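Tryptophan--tRNA ligase (Campylobacter jejuni subsp. jejuni, PDB 3TZL) catalyses, as a homodimeric class I synthetase, the ATP-dependent attachment of tryptophan to its cognate tRNA, releasing AMP and diphosphate. Local coordinates at residues G247-E250 with L251-R254. Numbering follows the deposited sequence.
Sequences GQKE and LQIR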
ATOM      1  N   GLY B 247     -45.675 -18.055  18.941  1.00 63.29           N
ATOM      2  CA  GLY B 247     -46.012 -16.690  18.580  1.00 58.58           C
ATOM      3  C   GLY B 247     -46.630 -16.670  17.193  1.00 54.46           C
ATOM      4  O   GLY B 247     -47.636 -15.990  16.955  1.00 48.80           O
ATOM      5  N   GLN B 248     -46.030 -17.438  16.283  1.00 53.46           N
ATOM      6  CA  GLN B 248     -46.506 -17.537  14.909  1.00 57.32           C
ATOM      7  C   GLN B 248     -47.862 -18.191  14.912  1.00 57.91           C
ATOM      8  O   GLN B 248     -48.785 -17.781  14.194  1.00 56.79           O
ATOM      9  CB  GLN B 248     -45.543 -18.374  14.064  1.00 58.10           C
ATOM     10  CG  GLN B 248     -44.112 -17.895  14.096  1.00 58.98           C
ATOM     11  CD  GLN B 248     -43.174 -18.806  13.322  1.00 62.57           C
ATOM     12  OE1 GLN B 248     -43.599 -19.793  12.723  1.00 64.68           O
ATOM     13  NE2 GLN B 248     -41.887 -18.479  13.338  1.00 63.26           N
ATOM     14  N   LYS B 249     -47.984 -19.212  15.746  1.00 61.26           N
ATOM     15  CA  LYS B 249     -49.232 -19.944  15.882  1.00 60.32           C
ATOM     16  C   LYS B 249     -50.362 -19.022  16.337  1.00 54.48           C
ATOM     17  O   LYS B 249     -51.475 -19.088  15.808  1.00 56.09           O
ATOM     18  CB  LYS B 249     -49.048 -21.098  16.862  1.00 63.54           C
ATOM     19  CG  LYS B 249     -50.231 -22.034  16.904  1.00 69.04           C
ATOM     20  CD  LYS B 249     -50.620 -22.461  15.496  1.00 72.03           C
ATOM     21  CE  LYS B 249     -51.932 -23.219  15.518  1.00 73.56           C
ATOM     22  NZ  LYS B 249     -52.326 -23.752  14.176  1.00 74.84           N
ATOM     23  N   GLU B 250     -50.087 -18.165  17.316  1.00 54.39           N
ATOM     24  CA  GLU B 250     -51.102 -17.220  17.775  1.00 62.29           C
ATOM     25  C   GLU B 250     -51.477 -16.214  16.682  1.00 60.00           C
ATOM     26  O   GLU B 250     -52.644 -15.848  16.549  1.00 62.48           O
ATOM     27  CB  GLU B 250     -50.665 -16.514  19.059  1.00 71.73           C
ATOM     28  CG  GLU B 250     -50.690 -17.412  20.285  1.00 83.86           C
ATOM     29  CD  GLU B 250     -50.190 -16.720  21.543  1.00 91.03           C
ATOM     30  OE1 GLU B 250     -49.651 -15.595  21.434  1.00 90.73           O
ATOM     31  OE2 GLU B 250     -50.335 -17.310  22.639  1.00 94.72           O
ATOM     32  N   LEU B 251     -50.497 -15.775  15.894  1.00 54.73           N
ATOM     33  CA  LEU B 251     -50.795 -14.914  14.743  1.00 50.93           C
ATOM     34  C   LEU B 251     -51.610 -15.663  13.686  1.00 54.72           C
ATOM     35  O   LEU B 251     -52.592 -15.149  13.152  1.00 53.99           O
ATOM     36  CB  LEU B 251     -49.516 -14.360  14.113  1.00 44.45           C
ATOM     37  CG  LEU B 251     -49.650 -13.459  12.876  1.00 46.41           C
ATOM     38  CD1 LEU B 251     -50.543 -12.273  13.179  1.00 47.92           C
ATOM     39  CD2 LEU B 251     -48.298 -12.944  12.453  1.00 42.02           C
ATOM     40  N   GLN B 252     -51.191 -16.884  13.385  1.00 56.33           N
ATOM     41  CA  GLN B 252     -51.882 -17.699  12.394  1.00 55.38           C
ATOM     42  C   GLN B 252     -53.339 -17.940  12.769  1.00 51.75           C
ATOM     43  O   GLN B 252     -54.208 -18.019  11.897  1.00 51.16           O
ATOM     44  CB  GLN B 252     -51.145 -19.019  12.227  1.00 55.52           C
ATOM     45  CG  GLN B 252     -51.784 -19.992  11.264  1.00 58.40           C
ATOM     46  CD  GLN B 252     -50.987 -21.281  11.181  1.00 63.12           C
ATOM     47  OE1 GLN B 252     -49.805 -21.323  11.571  1.00 63.15           O
ATOM     48  NE2 GLN B 252     -51.622 -22.343  10.685  1.00 62.12           N
ATOM     49  N   ILE B 253     -53.600 -18.044  14.067  1.00 50.44           N
ATOM     50  CA  ILE B 253     -54.962 -18.238  14.545  1.00 55.50           C
ATOM     51  C   ILE B 253     -55.746 -16.977  14.228  1.00 58.40           C
ATOM     52  O   ILE B 253     -56.912 -17.044  13.824  1.00 62.65           O
ATOM     53  CB  ILE B 253     -54.992 -18.515  16.062  1.00 59.51           C
ATOM     54  CG1 ILE B 253     -54.553 -19.953  16.353  1.00 68.66           C
ATOM     55  CG2 ILE B 253     -56.369 -18.263  16.645  1.00 54.34           C
ATOM     56  CD1 ILE B 253     -54.116 -20.178  17.795  1.00 71.27           C
ATOM     57  N   ARG B 254     -55.089 -15.827  14.394  1.00 53.25           N
ATOM     58  CA  ARG B 254     -55.715 -14.536  14.119  1.00 54.99           C
ATOM     59  C   ARG B 254     -56.049 -14.393  12.635  1.00 51.62           C
ATOM     60  O   ARG B 254     -57.110 -13.872  12.284  1.00 49.11           O
ATOM     61  CB  ARG B 254     -54.830 -13.388  14.621  1.00 51.55           C
ATOM     62  CG  ARG B 254     -54.832 -13.255  16.140  1.00 53.76           C
ATOM     63  CD  ARG B 254     -53.698 -12.372  16.634  1.00 55.26           C
ATOM     64  NE  ARG B 254     -53.851 -10.982  16.219  1.00 55.44           N
ATOM     65  CZ  ARG B 254     -52.930 -10.044  16.418  1.00 59.42           C
ATOM     66  NH1 ARG B 254     -51.789 -10.343  17.032  1.00 54.61           N
ATOM     67  NH2 ARG B 254     -53.150  -8.802  16.002  1.00 60.81           N
TER
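Gln252 N donates to Gln248 O at 2.7 Å, with an N-H...O angle of 163°, the shortest and straightest of four successive i to i+4 backbone bonds. Leu251 N reaches Gly247 O at 3.1 Å and Ile253 N reaches Lys249 O at 2.9 Å. The last rung is longer, Arg254 N lying 3.3 Å from Glu250 O. With helical backbone angles kept by every residue, this ladder identifies about two turns of continuous alpha helix.

Among the side chains, Lys249 and Gln252 meet three residues apart, their chains crossing at a slant. Lys249 has CG anti to its own nitrogen and then bends at chi2 (50°), which turns its end toward the amide; NZ comes to 3.8 Å from Gln252 NE2. Two nitrogens at that separation make a loose contact, and Gln252 NE2 bonds instead to Glu256 OE1, one turn further on. Aliphatic atoms line the carbonyls: Ile253 CG1, set beside its backbone nitrogen by chi1 of -76°, packs 3.2 Å from Lys249 O, and Arg254 CG sits 3.4 Å from Glu250 O. The guanidinium of Arg254 leads on to a salt bridge with Glu260 and a cation-pi contact with Tyr268, while Gln248 NE2 bonds to Leu243 O.

Leu251 is the buried residue here: its side chain packs on Phe236 and Ala239 of helix 234-239 and on Phe265 and Tyr268 of helix 262-276. Lys249, Glu250 and Ile253 are exposed. This is broadly the pattern of a surface helix packed on one side, though the exposed Ile253 leaves the amphipathic division incomplete; helix 245-257 belongs to a helical part of the synthetase, away from the tryptophan and nucleotide pockets.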